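Local coordinates for protein ribose-phosphate pyrophosphokinase (Thermus thermophilus, PDB 7PN0) that makes phosphoribosyl pyrophosphate, probably by transferring the diphosphate group of ATP to ribose 5-phosphate, at residues 103-107 against 108-112; 143-146 against 147-150. All blocks are in the same frame, centred on the assembly; numbering follows the deposited sequence.

Interaction 1. Residues 103-107 against 108-112; sequences RISIT and ARLIA. With SO4 (sulfate ion), chain H.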
ATOM      1  N   ARG A 103       9.408 -24.101  -3.761  1.00 15.81           N
ATOM      2  CA  ARG A 103       9.132 -23.304  -4.966  1.00 15.42           C
ATOM      3  C   ARG A 103       7.683 -23.502  -5.432  1.00 15.27           C
ATOM      4  O   ARG A 103       7.458 -23.501  -6.627  1.00 14.70           O
ATOM      5  CB  ARG A 103      10.187 -23.609  -6.026  1.00 14.89           C
ATOM      6  CG  ARG A 103      11.591 -23.722  -5.440  1.00 15.32           C
ATOM      7  CD  ARG A 103      12.659 -23.827  -6.532  1.00 16.70           C
ATOM      8  NE  ARG A 103      13.806 -24.443  -5.912  1.00 17.07           N
ATOM      9  CZ  ARG A 103      14.060 -25.738  -5.933  1.00 19.36           C
ATOM     10  NH1 ARG A 103      15.117 -26.221  -5.294  1.00 23.06           N
ATOM     11  NH2 ARG A 103      13.310 -26.554  -6.629  1.00 18.58           N
ATOM     12  N   ILE A 104       6.747 -23.572  -4.496  1.00 14.14           N
ATOM     13  CA  ILE A 104       5.289 -23.610  -4.807  1.00 13.93           C
ATOM     14  C   ILE A 104       4.666 -22.288  -4.347  1.00 13.17           C
ATOM     15  O   ILE A 104       5.366 -21.469  -3.775  1.00 13.34           O
ATOM     16  CB  ILE A 104       4.591 -24.819  -4.183  1.00 14.75           C
ATOM     17  CG1 ILE A 104       4.478 -24.675  -2.661  1.00 16.18           C
ATOM     18  CG2 ILE A 104       5.236 -26.136  -4.632  1.00 14.50           C
ATOM     19  CD1 ILE A 104       3.477 -25.595  -2.022  1.00 16.40           C
ATOM     20  N   SER A 105       3.424 -22.058  -4.733  1.00 14.14           N
ATOM     21  CA  SER A 105       2.567 -20.957  -4.249  1.00 14.13           C
ATOM     22  C   SER A 105       1.813 -21.431  -3.006  1.00 12.83           C
ATOM     23  O   SER A 105       1.258 -22.545  -3.012  1.00 12.97           O
ATOM     24  CB  SER A 105       1.607 -20.513  -5.339  1.00 15.31           C
ATOM     25  OG  SER A 105       0.755 -19.479  -4.842  1.00 15.75           O
ATOM     26  N   ILE A 106       1.780 -20.611  -1.972  1.00 12.76           N
ATOM     27  CA  ILE A 106       0.841 -20.803  -0.832  1.00 12.93           C
ATOM     28  C   ILE A 106      -0.464 -20.155  -1.284  1.00 12.26           C
ATOM     29  O   ILE A 106      -0.673 -18.935  -1.034  1.00 10.73           O
ATOM     30  CB  ILE A 106       1.401 -20.225   0.468  1.00 14.11           C
ATOM     31  CG1 ILE A 106       2.794 -20.776   0.794  1.00 14.75           C
ATOM     32  CG2 ILE A 106       0.411 -20.466   1.591  1.00 14.98           C
ATOM     33  CD1 ILE A 106       3.444 -20.122   1.990  1.00 15.12           C
ATOM     34  N   THR A 107      -1.156 -20.861  -2.162  1.00 11.18           N
ATOM     35  CA  THR A 107      -2.244 -20.278  -2.978  1.00 11.77           C
ATOM     36  C   THR A 107      -3.376 -19.683  -2.124  1.00 10.23           C
ATOM     37  O   THR A 107      -3.960 -18.709  -2.597  1.00 10.93           O
ATOM     38  CB  THR A 107      -2.774 -21.274  -3.998  1.00 11.44           C
ATOM     39  OG1 THR A 107      -1.655 -22.058  -4.408  1.00 12.63           O
ATOM     40  CG2 THR A 107      -3.387 -20.516  -5.142  1.00 12.06           C
ATOM     41  N   ALA A 108      -3.640 -20.173  -0.910  1.00  9.70           N
ATOM     42  CA  ALA A 108      -4.673 -19.583  -0.025  1.00 10.69           C
ATOM     43  C   ALA A 108      -4.289 -18.138   0.309  1.00 11.35           C
ATOM     44  O   ALA A 108      -5.148 -17.265   0.262  1.00 10.22           O
ATOM     45  CB  ALA A 108      -4.822 -20.434   1.208  1.00 10.51           C
ATOM     46  N   ARG A 109      -2.991 -17.875   0.509  1.00 10.47           N
ATOM     47  CA  ARG A 109      -2.548 -16.501   0.838  1.00 11.40           C
ATOM     48  C   ARG A 109      -2.606 -15.650  -0.422  1.00 10.89           C
ATOM     49  O   ARG A 109      -3.051 -14.496  -0.377  1.00 10.79           O
ATOM     50  CB  ARG A 109      -1.154 -16.542   1.480  1.00 11.17           C
ATOM     51  CG  ARG A 109      -0.469 -15.179   1.528  1.00 11.56           C
ATOM     52  CD  ARG A 109      -1.205 -14.212   2.418  1.00 11.87           C
ATOM     53  NE  ARG A 109      -0.692 -12.878   2.292  1.00 12.89           N
ATOM     54  CZ  ARG A 109       0.083 -12.247   3.172  1.00 14.88           C
ATOM     55  NH1 ARG A 109       0.457 -10.990   2.958  1.00 14.76           N
ATOM     56  NH2 ARG A 109       0.465 -12.866   4.274  1.00 14.14           N
ATOM     57  N   LEU A 110      -2.156 -16.193  -1.544  1.00 10.78           N
ATOM     58  CA  LEU A 110      -2.182 -15.418  -2.798  1.00 10.95           C
ATOM     59  C   LEU A 110      -3.622 -14.990  -3.058  1.00 11.36           C
ATOM     60  O   LEU A 110      -3.860 -13.802  -3.413  1.00 11.94           O
ATOM     61  CB  LEU A 110      -1.674 -16.272  -3.964  1.00 11.33           C
ATOM     62  CG  LEU A 110      -1.921 -15.658  -5.322  1.00 11.81           C
ATOM     63  CD1 LEU A 110      -1.142 -14.385  -5.489  1.00 12.52           C
ATOM     64  CD2 LEU A 110      -1.588 -16.667  -6.425  1.00 12.71           C
ATOM     65  N   ILE A 111      -4.568 -15.902  -2.906  1.00 11.73           N
ATOM     66  CA  ILE A 111      -5.979 -15.561  -3.230  1.00 11.43           C
ATOM     67  C   ILE A 111      -6.485 -14.511  -2.220  1.00 11.18           C
ATOM     68  O   ILE A 111      -7.258 -13.623  -2.603  1.00 11.00           O
ATOM     69  CB  ILE A 111      -6.851 -16.823  -3.325  1.00 12.27           C
ATOM     70  CG1 ILE A 111      -6.505 -17.643  -4.574  1.00 12.46           C
ATOM     71  CG2 ILE A 111      -8.282 -16.412  -3.342  1.00 12.58           C
ATOM     72  CD1 ILE A 111      -7.099 -19.025  -4.563  1.00 13.23           C
ATOM     73  N   ALA A 112      -6.116 -14.618  -0.949  1.00 10.81           N
ATOM     74  CA  ALA A 112      -6.500 -13.566   0.014  1.00 11.23           C
ATOM     75  C   ALA A 112      -6.049 -12.205  -0.511  1.00 10.94           C
ATOM     76  O   ALA A 112      -6.840 -11.220  -0.446  1.00 10.99           O
ATOM     77  CB  ALA A 112      -5.973 -13.881   1.378  1.00 11.21           C
TER
HETATM   78  S   SO4 H 401      16.273 -22.782  -3.448  1.00 18.29           S
HETATM   79  O1  SO4 H 401      16.399 -22.704  -2.045  1.00 20.45           O
HETATM   80  O2  SO4 H 401      14.878 -22.628  -3.817  1.00 18.38           O
HETATM   81  O3  SO4 H 401      17.075 -21.746  -4.081  1.00 16.67           O
HETATM   82  O4  SO4 H 401      16.709 -24.097  -3.869  1.00 17.98           O

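Interaction 2. Residues 143-146 against 147-150; sequences HLSA and EPVI. With SO4 (sulfate ion), chain F.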
ATOM      1  N   HIS A 143     -15.733 -16.526  10.214  1.00 14.90           N
ATOM      2  CA  HIS A 143     -15.543 -17.966   9.934  1.00 15.56           C
ATOM      3  C   HIS A 143     -16.664 -18.731  10.648  1.00 16.07           C
ATOM      4  O   HIS A 143     -16.549 -18.883  11.856  1.00 15.32           O
ATOM      5  CB  HIS A 143     -14.137 -18.375  10.384  1.00 15.20           C
ATOM      6  CG  HIS A 143     -13.774 -19.790  10.136  1.00 14.96           C
ATOM      7  ND1 HIS A 143     -12.669 -20.350  10.719  1.00 15.54           N
ATOM      8  CD2 HIS A 143     -14.358 -20.755   9.388  1.00 15.79           C
ATOM      9  CE1 HIS A 143     -12.588 -21.619  10.360  1.00 16.50           C
ATOM     10  NE2 HIS A 143     -13.612 -21.889   9.551  1.00 17.30           N
ATOM     11  N   LEU A 144     -17.677 -19.201   9.916  1.00 15.88           N
ATOM     12  CA  LEU A 144     -18.826 -19.941  10.510  1.00 16.38           C
ATOM     13  C   LEU A 144     -18.408 -21.400  10.727  1.00 16.08           C
ATOM     14  O   LEU A 144     -17.677 -21.966   9.891  1.00 13.93           O
ATOM     15  CB  LEU A 144     -20.015 -19.857   9.553  1.00 16.59           C
ATOM     16  CG  LEU A 144     -20.560 -18.471   9.238  1.00 16.60           C
ATOM     17  CD1 LEU A 144     -21.753 -18.550   8.308  1.00 16.74           C
ATOM     18  CD2 LEU A 144     -20.908 -17.691  10.488  1.00 17.85           C
ATOM     19  N   SER A 145     -18.940 -22.017  11.781  1.00 16.91           N
ATOM     20  CA  SER A 145     -18.778 -23.452  12.081  1.00 16.36           C
ATOM     21  C   SER A 145     -20.013 -24.237  11.617  1.00 17.09           C
ATOM     22  O   SER A 145     -21.154 -23.740  11.845  1.00 16.78           O
ATOM     23  CB  SER A 145     -18.582 -23.635  13.542  1.00 17.74           C
ATOM     24  OG  SER A 145     -18.503 -25.022  13.849  1.00 19.67           O
ATOM     25  N   ALA A 146     -19.790 -25.409  11.037  1.00 16.24           N
ATOM     26  CA  ALA A 146     -20.838 -26.416  10.704  1.00 18.59           C
ATOM     27  C   ALA A 146     -21.081 -27.350  11.887  1.00 18.42           C
ATOM     28  O   ALA A 146     -21.993 -28.184  11.770  1.00 16.78           O
ATOM     29  CB  ALA A 146     -20.465 -27.216   9.497  1.00 17.97           C
ATOM     30  N   GLU A 147     -20.347 -27.201  12.990  1.00 18.55           N
ATOM     31  CA  GLU A 147     -20.488 -28.122  14.146  1.00 19.97           C
ATOM     32  C   GLU A 147     -21.962 -28.288  14.541  1.00 20.03           C
ATOM     33  O   GLU A 147     -22.421 -29.413  14.680  1.00 19.20           O
ATOM     34  CB  GLU A 147     -19.701 -27.635  15.362  1.00 23.01           C
ATOM     35  CG  GLU A 147     -18.219 -27.999  15.351  1.00 23.25           C
ATOM     36  CD  GLU A 147     -17.522 -27.632  16.659  1.00 24.70           C
ATOM     37  OE1 GLU A 147     -18.199 -27.564  17.706  1.00 24.07           O
ATOM     38  OE2 GLU A 147     -16.305 -27.421  16.625  1.00 29.53           O
ATOM     39  N   PRO A 148     -22.751 -27.218  14.814  1.00 19.40           N
ATOM     40  CA  PRO A 148     -24.127 -27.412  15.278  1.00 18.24           C
ATOM     41  C   PRO A 148     -24.998 -28.123  14.228  1.00 19.54           C
ATOM     42  O   PRO A 148     -25.802 -28.974  14.604  1.00 17.46           O
ATOM     43  CB  PRO A 148     -24.617 -25.989  15.592  1.00 18.70           C
ATOM     44  CG  PRO A 148     -23.326 -25.217  15.833  1.00 18.94           C
ATOM     45  CD  PRO A 148     -22.363 -25.806  14.840  1.00 18.64           C
ATOM     46  N   VAL A 149     -24.812 -27.825  12.930  1.00 19.04           N
ATOM     47  CA  VAL A 149     -25.720 -28.378  11.892  1.00 18.28           C
ATOM     48  C   VAL A 149     -25.382 -29.864  11.725  1.00 19.12           C
ATOM     49  O   VAL A 149     -26.333 -30.688  11.532  1.00 18.47           O
ATOM     50  CB  VAL A 149     -25.637 -27.596  10.565  1.00 21.78           C
ATOM     51  CG1 VAL A 149     -26.299 -28.356   9.430  1.00 25.58           C
ATOM     52  CG2 VAL A 149     -26.289 -26.214  10.680  1.00 25.69           C
ATOM     53  N   ILE A 150     -24.100 -30.226  11.797  1.00 16.57           N
ATOM     54  CA  ILE A 150     -23.643 -31.645  11.590  1.00 17.97           C
ATOM     55  C   ILE A 150     -24.077 -32.486  12.796  1.00 16.89           C
ATOM     56  O   ILE A 150     -24.576 -33.633  12.597  1.00 18.62           O
ATOM     57  CB  ILE A 150     -22.123 -31.706  11.348  1.00 18.25           C
ATOM     58  CG1 ILE A 150     -21.780 -31.120   9.979  1.00 18.69           C
ATOM     59  CG2 ILE A 150     -21.566 -33.121  11.524  1.00 19.05           C
ATOM     60  CD1 ILE A 150     -20.324 -31.148   9.631  1.00 19.86           C
TER
HETATM   61  S   SO4 F 404     -15.845 -26.368  11.739  1.00 21.90           S
HETATM   62  O1  SO4 F 404     -16.023 -25.553  12.915  1.00 18.25           O
HETATM   63  O2  SO4 F 404     -17.002 -26.177  10.890  1.00 22.82           O
HETATM   64  O3  SO4 F 404     -15.748 -27.800  12.112  1.00 24.40           O
HETATM   65  O4  SO4 F 404     -14.682 -25.954  11.031  1.00 23.24           O
HETATM   66  O   HOH W   1     -23.667 -25.139  11.849  1.00 22.90           O

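Interaction 1. Residues 103-107 against 108-112
T107 and I111 meet one turn apart at the start of helix 107-118, the threonine methyl CG2 4.0 Å from I111 CD1. That methyl reaches the isoleucine because it stands opposite the backbone N, with OG1 turned back beside the N (chi1 -34°). The packed side is closed by Y93 and by M67 and M71 of a second subunit, suiting a branched aliphatic chain. At the N-cap, I106 O accepts two bonds: L110 N comes in the carbonyl plane at 3.2 Å, whereas R109 N, at 3.0 Å, sits above that plane and is less straight. I111 N binds T107 O at 2.9 Å. S105 OG lies 4.0 Å from L110 CD2 and is hydrogen-bonded to D74 of the second subunit.

Looser with respect to the helix is the partly exposed R103, whose NH2 is hydrogen-bonded to Y43 O of the second subunit. Its extended chain offers one guanidinium edge to a sulfate ion, probably from the crystallisation liquor, NE to O2 and NH1 to O4, both at 3.0 Å. With donors of the second and third subunits these bonds make a three-chain anion site, consistent with the allosteric phosphate-binding site of related enzymes.

Interaction 2. Residues 143-146 against 147-150
The backbone leaves the parallel strand 141-144 at S145, still extended, and bends at A146 into helix 147-157, whose first turn closes as I150 N donates to A146 O at 2.9 Å, nearly along the C=O axis. S145 serves this turn with its side chain: OG accepts from E147 N at 3.0 Å in a fairly straight capping bond (159°). The hydroxyl gets there because OG lies opposite the serine's own N (chi1 177°), which swings it forward over the start of the helix, and E147 CB and CG pack against it. The same oxygen donates a hydrogen bond to O1 of a sulfate ion at 2.7 Å, while A146 N donates to sulfate O2 at 2.9 Å; the ion itself probably came from the crystallisation liquor. A serine suits the place, being short and able to accept and donate at once; an alanine here would probably leave E147 N without its cap and sulfate O1 without its serine donor.

A146 CB lies 3.9 Å from I150 CD1, a small residue fitting closely beside the isoleucine. P148 is well placed in the first turn, where its missing N-H costs no helical bond, and its CD lies 3.8 Å from S145 O. That carbonyl accepts a hydrogen bond from a water, which in turn accepts from V149 N at 3.1 Å and so bridges the loop after the strand to the helix. The E147 carboxylate leads away from S145 to a salt bridge between OE1 and R182.

T127 and R175 complete the hold on the sulfate. Backbone N-H, hydroxyl and arginine together make a small anion site beside the helix start, where the helix dipole would probably add to the attraction.

Overall arrangement
Interactions 1 and 2 follow one another along the chain, each at the beginning of a helix and each with a sulfate bound nearby, yet their centres stand 26 Å apart and their nearest atoms about 12 Å. Helix 107-118 of interaction 1 leads on to strand 122-126, which lies next to strand 141-144 of interaction 2 in the five-stranded parallel sheet. Interaction 1 faces other subunits and lies close to the nucleotide: the T107 side chain is about 6 Å from a bound ADP, and its neighbour Y93 belongs to the ADP pocket. Interaction 2 touches no other chain; it joins that sheet to helix 173-183 and F307 within one subunit.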